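Local coordinates for protein phosphosugar isomerase (Escherichia coli O6:H1, PDB 5UQI) that probably interconverts arabinose-5-phosphate and ribulose-5-phosphate as a sugar isomerase of the GutQ/KpsF subfamily, and here holds arabinose-5-phosphate in its pocket, at residues F48-G52 with T103-L107; Q43-I49 with D91-I97; E31-L35 with L137-I141; A66-T70 with L175-T179. All blocks are in the same frame, centred on the assembly; numbering follows the deposited sequence.

Contact 1 (F48-G52 with T103-L107); sequences FIGVG and TAEIL. With A5P (arabinose-5-phosphate), chain B.
Ile49 turns its CG2 methyl to helix 104-107, where it lies 4.1 Å from Ile106 CD1, the two side chains sliding past each other in opposite directions. At Gly50, Ile106 CD1 settles against bare backbone, 3.7 Å from Gly50 CA. Ile106 gets there by folding back on itself, chi1 -56° followed by chi2 -64°, which swings CD1 over the Gly50 backbone. Val51 divides its two methyls. CG1 meets Ile106 CD1 at 4.0 Å and also touches Glu105 CB, while CG2 lies 3.7 Å from Thr103 CG2. No hydrogen bond joins the two segments directly; they meet through aliphatic packing and share the ligand. Gly52, having no side chain, lets the ligand lie on the main chain, its CA 3.4 Å from O2 of arabinose-5-phosphate. From the other segment, Thr103 OG1 donates to the phosphate oxygen O3P, in a bond refined as very short and therefore of doubtful exact length. Lys53 N, Ser54 OG, Ser98 OG, Asn99 N and Ser100 N also bond the ligand. Loops following parallel strands 46-50 and 93-97 thus form the sugar-phosphate pocket of an SIS domain.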
loop_
_atom_site.group_PDB
_atom_site.type_symbol
_atom_site.label_atom_id
_atom_site.label_comp_id
_atom_site.label_asym_id
_atom_site.label_seq_id
_atom_site.Cartn_x
_atom_site.Cartn_y
_atom_site.Cartn_z
ATOM N N PHE A 48 -7.846 2.111 -2.724
ATOM C CA PHE A 48 -6.647 1.281 -2.889
ATOM C C PHE A 48 -6.934 0.202 -3.922
ATOM O O PHE A 48 -8.010 -0.425 -3.881
ATOM C CB PHE A 48 -6.289 0.564 -1.559
ATOM C CG PHE A 48 -5.616 1.431 -0.553
ATOM C CD1 PHE A 48 -6.374 2.197 0.335
ATOM C CD2 PHE A 48 -4.196 1.408 -0.462
ATOM C CE1 PHE A 48 -5.719 3.022 1.298
ATOM C CE2 PHE A 48 -3.547 2.216 0.506
ATOM C CZ PHE A 48 -4.312 2.960 1.405
ATOM N N ILE A 49 -5.955 -0.031 -4.811
ATOM C CA ILE A 49 -6.142 -1.052 -5.851
ATOM C C ILE A 49 -4.906 -1.937 -5.836
ATOM O O ILE A 49 -3.739 -1.469 -5.803
ATOM C CB ILE A 49 -6.251 -0.375 -7.279
ATOM C CG1 ILE A 49 -7.479 0.523 -7.307
ATOM C CG2 ILE A 49 -6.307 -1.479 -8.348
ATOM C CD1 ILE A 49 -7.718 1.184 -8.698
ATOM N N GLY A 50 -5.132 -3.268 -5.901
ATOM C CA GLY A 50 -4.027 -4.255 -5.933
ATOM C C GLY A 50 -4.609 -5.591 -6.343
ATOM O O GLY A 50 -5.834 -5.743 -6.446
ATOM N N VAL A 51 -3.686 -6.517 -6.611
ATOM C CA VAL A 51 -4.072 -7.931 -6.834
ATOM C C VAL A 51 -3.072 -8.816 -6.113
ATOM O O VAL A 51 -2.018 -8.326 -5.650
ATOM C CB VAL A 51 -4.093 -8.331 -8.344
ATOM C CG1 VAL A 51 -5.134 -7.467 -9.143
ATOM C CG2 VAL A 51 -2.702 -8.319 -8.964
ATOM N N GLY A 52 -3.394 -10.103 -5.962
ATOM C CA GLY A 52 -2.418 -10.974 -5.244
ATOM C C GLY A 52 -2.183 -10.540 -3.802
ATOM O O GLY A 52 -3.056 -9.995 -3.172
ATOM N N THR A 103 2.863 -5.480 -12.788
ATOM C CA THR A 103 1.809 -6.510 -12.829
ATOM C C THR A 103 0.811 -6.152 -13.888
ATOM O O THR A 103 0.256 -5.082 -13.829
ATOM C CB THR A 103 1.132 -6.491 -11.429
ATOM O OG1 THR A 103 2.164 -6.683 -10.478
ATOM C CG2 THR A 103 0.048 -7.598 -11.312
ATOM N N ALA A 104 0.559 -7.072 -14.830
ATOM C CA ALA A 104 -0.308 -6.783 -15.986
ATOM C C ALA A 104 -1.683 -6.298 -15.577
ATOM O O ALA A 104 -2.220 -5.337 -16.110
ATOM C CB ALA A 104 -0.436 -7.991 -16.897
ATOM N N GLU A 105 -2.252 -6.965 -14.557
ATOM C CA GLU A 105 -3.594 -6.570 -14.142
ATOM C C GLU A 105 -3.672 -5.140 -13.618
ATOM O O GLU A 105 -4.701 -4.475 -13.786
ATOM C CB GLU A 105 -4.102 -7.564 -13.039
ATOM C CG GLU A 105 -4.265 -8.998 -13.533
ATOM C CD GLU A 105 -3.035 -9.860 -13.291
ATOM O OE1 GLU A 105 -1.865 -9.333 -13.254
ATOM O OE2 GLU A 105 -3.201 -11.086 -13.243
ATOM N N ILE A 106 -2.622 -4.640 -12.975
ATOM C CA ILE A 106 -2.660 -3.315 -12.446
ATOM C C ILE A 106 -2.402 -2.311 -13.563
ATOM O O ILE A 106 -3.074 -1.306 -13.612
ATOM C CB ILE A 106 -1.620 -3.133 -11.298
ATOM C CG1 ILE A 106 -1.847 -4.158 -10.193
ATOM C CG2 ILE A 106 -1.632 -1.717 -10.754
ATOM C CD1 ILE A 106 -3.224 -3.945 -9.514
ATOM N N LEU A 107 -1.468 -2.635 -14.450
ATOM C CA LEU A 107 -1.266 -1.657 -15.562
ATOM C C LEU A 107 -2.514 -1.530 -16.431
ATOM O O LEU A 107 -2.698 -0.464 -17.056
ATOM C CB LEU A 107 -0.135 -2.087 -16.459
ATOM C CG LEU A 107 1.162 -2.284 -15.724
ATOM C CD1 LEU A 107 2.274 -2.801 -16.639
ATOM C CD2 LEU A 107 1.706 -1.055 -15.035
HETATM C C1 A5P B . 2.242 -13.292 -6.078
HETATM O O1 A5P B . 3.100 -13.409 -5.308
HETATM C C2 A5P B . 1.182 -12.348 -5.738
HETATM O O2 A5P B . 0.522 -12.621 -4.543
HETATM C C3 A5P B . 1.878 -11.058 -5.817
HETATM O O3 A5P B . 1.580 -10.164 -4.739
HETATM C C4 A5P B . 1.231 -10.727 -7.137
HETATM O O4 A5P B . 1.846 -11.466 -8.178
HETATM C C5 A5P B . 1.278 -9.263 -7.454
HETATM O O5 A5P B . 2.595 -8.891 -7.612
HETATM P P A5P B . 2.865 -7.323 -7.478
HETATM O O1P A5P B . 2.874 -6.921 -5.992
HETATM O O2P A5P B . 4.336 -7.197 -8.141
HETATM O O3P A5P B . 1.780 -6.632 -8.136
#

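Contact 2 (Q43-I49 with D91-I97)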
loop_
_atom_site.group_PDB
_atom_site.type_symbol
_atom_site.label_atom_id
_atom_site.label_comp_id
_atom_site.label_asym_id
_atom_site.label_seq_id
_atom_site.Cartn_x
_atom_site.Cartn_y
_atom_site.Cartn_z
ATOM N N GLN A 43 -10.651 15.153 -1.133
ATOM C CA GLN A 43 -12.004 15.497 -0.762
ATOM C C GLN A 43 -12.986 14.340 -0.902
ATOM O O GLN A 43 -14.142 14.458 -0.521
ATOM C CB GLN A 43 -12.447 16.657 -1.669
ATOM C CG GLN A 43 -11.602 17.899 -1.465
ATOM C CD GLN A 43 -12.145 19.055 -2.264
ATOM O OE1 GLN A 43 -13.297 19.467 -2.086
ATOM N NE2 GLN A 43 -11.334 19.572 -3.169
ATOM N N GLY A 44 -12.516 13.233 -1.491
ATOM C CA GLY A 44 -13.390 12.056 -1.647
ATOM C C GLY A 44 -12.791 10.921 -0.808
ATOM O O GLY A 44 -12.350 11.152 0.307
ATOM N N LYS A 45 -12.825 9.710 -1.347
ATOM C CA LYS A 45 -12.254 8.575 -0.658
ATOM C C LYS A 45 -10.883 8.222 -1.227
ATOM O O LYS A 45 -10.587 8.547 -2.376
ATOM C CB LYS A 45 -13.193 7.388 -0.859
ATOM C CG LYS A 45 -14.571 7.734 -0.233
ATOM C CD LYS A 45 -15.380 6.520 0.172
ATOM C CE LYS A 45 -16.840 6.884 0.262
ATOM N NZ LYS A 45 -17.126 7.586 1.530
ATOM N N VAL A 46 -10.042 7.589 -0.404
ATOM C CA VAL A 46 -8.785 7.013 -0.860
ATOM C C VAL A 46 -9.067 5.588 -1.331
ATOM O O VAL A 46 -9.484 4.763 -0.542
ATOM C CB VAL A 46 -7.682 7.050 0.236
ATOM C CG1 VAL A 46 -6.396 6.389 -0.226
ATOM C CG2 VAL A 46 -7.461 8.505 0.717
ATOM N N VAL A 47 -8.866 5.346 -2.624
ATOM C CA VAL A 47 -9.246 4.017 -3.183
ATOM C C VAL A 47 -7.975 3.266 -3.405
ATOM O O VAL A 47 -7.089 3.701 -4.155
ATOM C CB VAL A 47 -10.002 4.172 -4.491
ATOM C CG1 VAL A 47 -10.326 2.791 -5.072
ATOM C CG2 VAL A 47 -11.256 5.001 -4.288
ATOM N N PHE A 48 -7.846 2.111 -2.724
ATOM C CA PHE A 48 -6.647 1.281 -2.889
ATOM C C PHE A 48 -6.934 0.202 -3.922
ATOM O O PHE A 48 -8.010 -0.425 -3.881
ATOM C CB PHE A 48 -6.289 0.564 -1.559
ATOM C CG PHE A 48 -5.616 1.431 -0.553
ATOM C CD1 PHE A 48 -6.374 2.197 0.335
ATOM C CD2 PHE A 48 -4.196 1.408 -0.462
ATOM C CE1 PHE A 48 -5.719 3.022 1.298
ATOM C CE2 PHE A 48 -3.547 2.216 0.506
ATOM C CZ PHE A 48 -4.312 2.960 1.405
ATOM N N ILE A 49 -5.955 -0.031 -4.811
ATOM C CA ILE A 49 -6.142 -1.052 -5.851
ATOM C C ILE A 49 -4.906 -1.937 -5.836
ATOM O O ILE A 49 -3.739 -1.469 -5.803
ATOM C CB ILE A 49 -6.251 -0.375 -7.279
ATOM C CG1 ILE A 49 -7.479 0.523 -7.307
ATOM C CG2 ILE A 49 -6.307 -1.479 -8.348
ATOM C CD1 ILE A 49 -7.718 1.184 -8.698
ATOM N N ASP A 91 -13.489 13.153 -7.137
ATOM C CA ASP A 91 -12.699 13.627 -5.977
ATOM C C ASP A 91 -11.843 12.527 -5.312
ATOM O O ASP A 91 -11.061 12.825 -4.393
ATOM C CB ASP A 91 -13.616 14.181 -4.884
ATOM C CG ASP A 91 -14.374 15.459 -5.320
ATOM O OD1 ASP A 91 -13.776 16.296 -6.010
ATOM O OD2 ASP A 91 -15.554 15.589 -4.950
ATOM N N ASP A 92 -12.003 11.266 -5.754
ATOM C CA ASP A 92 -11.258 10.194 -5.082
ATOM C C ASP A 92 -9.819 10.188 -5.504
ATOM O O ASP A 92 -9.490 10.620 -6.618
ATOM C CB ASP A 92 -11.864 8.838 -5.444
ATOM C CG ASP A 92 -13.319 8.661 -4.927
ATOM O OD1 ASP A 92 -13.782 9.381 -3.997
ATOM O OD2 ASP A 92 -14.072 7.857 -5.542
ATOM N N VAL A 93 -8.947 9.775 -4.591
ATOM C CA VAL A 93 -7.512 9.647 -4.882
ATOM C C VAL A 93 -7.235 8.173 -4.898
ATOM O O VAL A 93 -7.735 7.495 -3.993
ATOM C CB VAL A 93 -6.650 10.371 -3.823
ATOM C CG1 VAL A 93 -5.154 10.032 -3.929
ATOM C CG2 VAL A 93 -6.981 11.878 -3.909
ATOM N N VAL A 94 -6.421 7.697 -5.835
ATOM C CA VAL A 94 -6.202 6.241 -6.054
ATOM C C VAL A 94 -4.781 5.907 -5.662
ATOM O O VAL A 94 -3.811 6.568 -6.131
ATOM C CB VAL A 94 -6.517 5.848 -7.528
ATOM C CG1 VAL A 94 -6.279 4.367 -7.739
ATOM C CG2 VAL A 94 -7.934 6.202 -7.910
ATOM N N ILE A 95 -4.607 4.868 -4.815
ATOM C CA ILE A 95 -3.287 4.357 -4.527
ATOM C C ILE A 95 -3.218 2.980 -5.145
ATOM O O ILE A 95 -3.992 2.087 -4.768
ATOM C CB ILE A 95 -3.009 4.244 -3.001
ATOM C CG1 ILE A 95 -3.054 5.651 -2.348
ATOM C CG2 ILE A 95 -1.715 3.545 -2.736
ATOM C CD1 ILE A 95 -2.870 5.665 -0.815
ATOM N N LEU A 96 -2.313 2.772 -6.081
ATOM C CA LEU A 96 -2.168 1.460 -6.697
ATOM C C LEU A 96 -0.919 0.789 -6.138
ATOM O O LEU A 96 0.184 1.357 -6.144
ATOM C CB LEU A 96 -1.989 1.583 -8.218
ATOM C CG LEU A 96 -3.208 2.245 -8.873
ATOM C CD1 LEU A 96 -2.931 3.726 -9.259
ATOM C CD2 LEU A 96 -3.709 1.450 -10.077
ATOM N N ILE A 97 -1.054 -0.436 -5.612
ATOM C CA ILE A 97 0.041 -1.146 -4.951
ATOM C C ILE A 97 0.479 -2.300 -5.792
ATOM O O ILE A 97 -0.331 -3.160 -6.163
ATOM C CB ILE A 97 -0.394 -1.656 -3.523
ATOM C CG1 ILE A 97 -0.805 -0.479 -2.651
ATOM C CG2 ILE A 97 0.804 -2.437 -2.926
ATOM C CD1 ILE A 97 -1.161 -0.938 -1.207
HETATM O O HOH W 1 -9.884 15.176 -3.981
HETATM O O HOH W 2 -16.548 14.158 -2.025
#
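With CG1 anti to the carbonyl carbon (chi1 -63°) and CD1 stretched out beyond it, Ile95 brings its terminal methyl against both Val46 and Phe48. This is the parallel pairing of strands 46-50 and 93-97 inside the five-stranded sheet of the SIS domain, the strand segments running in the same direction at 22° to each other. Ile95 CD1 lies 3.6 Å from Val46 CG1 and approaches the Phe48 ring obliquely, 3.8 Å from CE2. Ile97 comes to the ring edge instead, near its plane, with CD1 3.9 Å from Phe48 CD2. Helix 52-67 covers this face through Leu61 and Ala62. On the face carrying Val47, Ile49, Val94 and Leu96, Ile49 CD1 meets Val94 CG1 at 3.6 Å. A ladder of five backbone bonds alternates between the strands: Lys45 O, Val47 O and Ile49 O accept from Val93 N, Ile95 N and Ile97 N, while Val47 N and Ile49 N donate to Val93 O and Ile95 O. At the N-terminal ends a water accepts from Gln43 N and donates to Asp91 O. Beyond the ladder the Asp92 carboxylate takes over: while OD2 accepts from Ala89 N, Lys45 N points almost straight at OD1 (2.8 Å, 171°), reaching it from above the carboxylate plane.

Contact 3 (E31-L35 with L137-I141); sequences EFANL and LSVEI
Glu31 CA lies 6.4 Å from Val139 CA and Leu35 CA 7.5 Å from Leu137 CA, a pairing that sets the start of helix 32-41 against strand 137-140 in the reverse sense. Glu31 carries the polar part. Its CG sits between the backbone N and the carbonyl carbon (chi1 67°), and a further bend at chi2 leads the chain past Ser138 O, 3.6 Å from CG. There OE2 accepts from Glu140 N at 2.8 Å in a nearly linear bond (176°), met on the anti side of the carboxylate and 27° out of its plane. The apolar part centres on Val139, whose two methyls have separate partners: CG1 approaches the Phe32 ring obliquely, 3.5 Å from CZ, while CG2 rests 4.1 Å from Leu35 CD2. Leu137 fits against the helix backbone, CD2 3.7 Å from Leu35 CA. Glu140 OE2 accepts from His127 N, outside the contact. Leu137, Val139 and Ile141 bond through their backbones to strand 120-124, while the N-H of the intervening Glu140 is taken by Glu31. That bond would tend to stabilise a charged Glu31 carboxylate, partly offsetting the like charge of Glu140, whose OE1 is 5.6 Å from Glu31 OE2.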
loop_
_atom_site.group_PDB
_atom_site.type_symbol
_atom_site.label_atom_id
_atom_site.label_comp_id
_atom_site.label_asym_id
_atom_site.label_seq_id
_atom_site.Cartn_x
_atom_site.Cartn_y
_atom_site.Cartn_z
ATOM N N GLU A 31 9.754 11.378 -0.416
ATOM C CA GLU A 31 8.436 11.707 -0.997
ATOM C C GLU A 31 7.274 11.508 -0.034
ATOM O O GLU A 31 6.139 11.795 -0.373
ATOM C CB GLU A 31 8.223 10.897 -2.308
ATOM C CG GLU A 31 8.095 9.386 -2.189
ATOM C CD GLU A 31 9.396 8.575 -1.978
ATOM O OE1 GLU A 31 10.210 8.919 -1.094
ATOM O OE2 GLU A 31 9.629 7.537 -2.642
ATOM N N PHE A 32 7.561 11.072 1.181
ATOM C CA PHE A 32 6.441 10.841 2.152
ATOM C C PHE A 32 5.755 12.081 2.637
ATOM O O PHE A 32 4.548 12.043 2.953
ATOM C CB PHE A 32 6.859 9.938 3.300
ATOM C CG PHE A 32 6.869 8.485 2.906
ATOM C CD1 PHE A 32 7.768 7.983 1.983
ATOM C CD2 PHE A 32 5.886 7.651 3.385
ATOM C CE1 PHE A 32 7.788 6.640 1.618
ATOM C CE2 PHE A 32 5.862 6.315 2.968
ATOM C CZ PHE A 32 6.819 5.818 2.124
ATOM N N ALA A 33 6.478 13.209 2.690
ATOM C CA ALA A 33 5.800 14.433 3.036
ATOM C C ALA A 33 4.801 14.817 1.956
ATOM O O ALA A 33 3.663 15.202 2.267
ATOM C CB ALA A 33 6.828 15.539 3.265
ATOM N N ASN A 34 5.209 14.724 0.678
ATOM C CA ASN A 34 4.278 15.000 -0.414
ATOM C C ASN A 34 3.105 13.998 -0.376
ATOM O O ASN A 34 1.964 14.408 -0.604
ATOM C CB ASN A 34 4.957 14.876 -1.761
ATOM C CG ASN A 34 5.748 16.101 -2.086
ATOM O OD1 ASN A 34 5.518 17.183 -1.515
ATOM N ND2 ASN A 34 6.677 15.951 -2.976
ATOM N N LEU A 35 3.392 12.751 0.006
ATOM C CA LEU A 35 2.299 11.740 0.101
ATOM C C LEU A 35 1.246 12.194 1.122
ATOM O O LEU A 35 0.016 12.190 0.851
ATOM C CB LEU A 35 2.903 10.367 0.414
ATOM C CG LEU A 35 1.849 9.263 0.713
ATOM C CD1 LEU A 35 1.001 9.002 -0.554
ATOM C CD2 LEU A 35 2.561 8.008 1.140
ATOM N N LEU A 137 2.132 10.559 -8.372
ATOM C CA LEU A 137 3.092 10.487 -7.290
ATOM C C LEU A 137 3.518 9.033 -7.177
ATOM O O LEU A 137 2.702 8.134 -6.844
ATOM C CB LEU A 137 2.511 11.042 -5.977
ATOM C CG LEU A 137 3.483 10.902 -4.797
ATOM C CD1 LEU A 137 4.727 11.778 -4.958
ATOM C CD2 LEU A 137 2.740 11.269 -3.536
ATOM N N SER A 138 4.795 8.802 -7.445
ATOM C CA SER A 138 5.444 7.505 -7.175
ATOM C C SER A 138 6.097 7.505 -5.813
ATOM O O SER A 138 7.004 8.358 -5.508
ATOM C CB SER A 138 6.507 7.179 -8.267
ATOM O OG SER A 138 7.333 6.093 -7.844
ATOM N N VAL A 139 5.686 6.523 -4.985
ATOM C CA VAL A 139 6.299 6.330 -3.708
ATOM C C VAL A 139 7.115 5.059 -3.829
ATOM O O VAL A 139 6.571 3.952 -4.128
ATOM C CB VAL A 139 5.222 6.158 -2.619
ATOM C CG1 VAL A 139 5.876 5.867 -1.289
ATOM C CG2 VAL A 139 4.347 7.381 -2.533
ATOM N N GLU A 140 8.416 5.140 -3.586
ATOM C CA GLU A 140 9.302 4.000 -3.789
ATOM C C GLU A 140 9.495 3.356 -2.411
ATOM O O GLU A 140 9.852 4.030 -1.417
ATOM C CB GLU A 140 10.631 4.432 -4.446
ATOM C CG GLU A 140 11.589 3.298 -4.745
ATOM C CD GLU A 140 12.839 3.813 -5.478
ATOM O OE1 GLU A 140 13.717 4.278 -4.734
ATOM O OE2 GLU A 140 12.946 3.825 -6.740
ATOM N N ILE A 141 9.136 2.078 -2.316
ATOM C CA ILE A 141 9.286 1.328 -1.068
ATOM C C ILE A 141 10.252 0.203 -1.424
ATOM O O ILE A 141 9.824 -0.857 -1.885
ATOM C CB ILE A 141 7.941 0.760 -0.592
ATOM C CG1 ILE A 141 6.927 1.926 -0.426
ATOM C CG2 ILE A 141 8.179 -0.040 0.715
ATOM C CD1 ILE A 141 5.528 1.537 -0.002
HETATM O O HOH W 3 10.830 6.163 -0.348
#

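Contact 4 (A66-T70 with L175-T179)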
loop_
_atom_site.group_PDB
_atom_site.type_symbol
_atom_site.label_atom_id
_atom_site.label_comp_id
_atom_site.label_asym_id
_atom_site.label_seq_id
_atom_site.Cartn_x
_atom_site.Cartn_y
_atom_site.Cartn_z
ATOM N N ALA A 66 -9.642 3.807 6.954
ATOM C CA ALA A 66 -11.014 4.159 7.309
ATOM C C ALA A 66 -11.233 4.184 8.824
ATOM O O ALA A 66 -11.933 5.103 9.361
ATOM C CB ALA A 66 -11.976 3.152 6.694
ATOM N N SER A 67 -10.676 3.203 9.493
ATOM C CA SER A 67 -10.895 3.013 10.958
ATOM C C SER A 67 -10.200 4.099 11.737
ATOM O O SER A 67 -10.590 4.292 12.899
ATOM C CB SER A 67 -10.402 1.656 11.403
ATOM O OG SER A 67 -9.056 1.521 11.240
ATOM N N THR A 68 -9.260 4.785 11.115
ATOM C CA THR A 68 -8.496 5.852 11.808
ATOM C C THR A 68 -8.827 7.216 11.238
ATOM O O THR A 68 -8.082 8.165 11.540
ATOM C CB THR A 68 -7.011 5.589 11.757
ATOM O OG1 THR A 68 -6.560 5.573 10.399
ATOM C CG2 THR A 68 -6.625 4.231 12.404
ATOM N N GLY A 69 -9.902 7.353 10.466
ATOM C CA GLY A 69 -10.424 8.654 10.083
ATOM C C GLY A 69 -10.235 9.158 8.670
ATOM O O GLY A 69 -10.585 10.279 8.376
ATOM N N THR A 70 -9.674 8.315 7.790
ATOM C CA THR A 70 -9.530 8.696 6.381
ATOM C C THR A 70 -10.428 7.744 5.520
ATOM O O THR A 70 -9.994 6.626 5.290
ATOM C CB THR A 70 -8.056 8.555 5.985
ATOM O OG1 THR A 70 -7.256 9.416 6.838
ATOM C CG2 THR A 70 -7.865 8.957 4.515
ATOM N N LEU A 175 -2.554 13.838 12.614
ATOM C CA LEU A 175 -2.616 15.200 12.016
ATOM C C LEU A 175 -4.022 15.785 11.938
ATOM O O LEU A 175 -4.178 17.001 12.135
ATOM C CB LEU A 175 -1.910 15.226 10.650
ATOM C CG LEU A 175 -0.401 14.925 10.752
ATOM C CD1 LEU A 175 0.164 14.635 9.366
ATOM C CD2 LEU A 175 0.329 16.137 11.371
ATOM N N LYS A 176 -5.066 14.961 11.747
ATOM C CA LYS A 176 -6.412 15.468 11.668
ATOM C C LYS A 176 -7.125 15.468 13.023
ATOM O O LYS A 176 -8.316 15.793 13.053
ATOM C CB LYS A 176 -7.216 14.691 10.609
ATOM C CG LYS A 176 -7.671 13.296 11.006
ATOM C CD LYS A 176 -8.128 12.514 9.780
ATOM C CE LYS A 176 -9.309 13.177 9.063
ATOM N NZ LYS A 176 -9.340 12.691 7.640
ATOM N N LYS A 177 -6.419 15.089 14.104
ATOM C CA LYS A 177 -6.980 15.093 15.470
ATOM C C LYS A 177 -8.146 14.097 15.612
ATOM O O LYS A 177 -9.176 14.336 16.262
ATOM C CB LYS A 177 -7.466 16.531 15.871
ATOM C CG LYS A 177 -6.442 17.634 15.655
ATOM C CD LYS A 177 -5.582 17.934 16.869
ATOM C CE LYS A 177 -4.841 19.277 16.737
ATOM N NZ LYS A 177 -3.632 19.224 15.853
ATOM N N PHE A 178 -7.998 12.940 14.972
ATOM C CA PHE A 178 -8.949 11.887 15.169
ATOM C C PHE A 178 -8.963 11.421 16.630
ATOM O O PHE A 178 -7.921 11.245 17.224
ATOM C CB PHE A 178 -8.535 10.737 14.227
ATOM C CG PHE A 178 -9.541 9.637 14.154
ATOM C CD1 PHE A 178 -10.700 9.813 13.377
ATOM C CD2 PHE A 178 -9.304 8.448 14.804
ATOM C CE1 PHE A 178 -11.654 8.777 13.279
ATOM C CE2 PHE A 178 -10.275 7.385 14.692
ATOM C CZ PHE A 178 -11.417 7.575 13.968
ATOM N N THR A 179 -10.162 11.272 17.202
ATOM C CA THR A 179 -10.327 11.029 18.642
ATOM C C THR A 179 -10.696 9.608 19.037
ATOM O O THR A 179 -11.211 8.810 18.192
ATOM C CB THR A 179 -11.463 11.942 19.148
ATOM O OG1 THR A 179 -12.702 11.548 18.546
ATOM C CG2 THR A 179 -11.213 13.381 18.742
#
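A Schellman motif closes helix 52-67, and its C-prime residue, Gly69, packs on Phe178 from the turn that follows helix 156-175. Gly69 has positive phi (107°); Gly69 N bonds back to Ala66 O and Thr70 N to Phe65 O. Phe178 projects its ring at this turn because CG stands anti to the backbone N (chi1 -171°). The peptide between Thr68 and Gly69 lies over one ring face: Thr68 O is 3.3 Å from Phe178 CG, and Gly69 N is 3.6 Å from CE1, both displaced toward the rim. Close by, Gly69 CA comes to 3.4 Å from Phe178 CE1, an approach possible because glycine carries no side chain there. Thr68 O is also bonded by Ser173 OG. Lys176 bends at chi3 and brings NZ to Gly69 O at 2.8 Å, from above the carbonyl plane (39° out of it). The one turn therefore reaches both Gly69 O, by an ammonium bond, and the Thr68-Gly69 peptide, by an aromatic face. Lys177, again with positive phi, ends helix 156-175 in a second Schellman motif, and Thr179 OG1 caps Asp182 N of helix 180-186. The geometry is that of a glycine-terminated helix C-cap packed against a helix-to-helix turn.

In the fold
Contacts 1 and 2 share strand 46-50 and are both buried, touching through Ile106 CG2 and Leu96 CD2, 3.8 Å apart; contact 2 rests on a backbone ladder, contact 1 on aliphatic packing that ends at the ligand. Contact 3 reaches the same sheet at its outermost strand 137-140, is partly buried, and mixes a carboxylate-backbone bond with apolar packing; contacts 1 and 2 are nested within the chain loop it closes. Contact 4, partly buried and centred about 18 Å from the chain centre, lies on the opposite side of that centre from contact 1 and relies on a lysine and a ring meeting backbone. It still touches contact 2, Thr70 CG2 lying 3.8 Å from Val46 CG2.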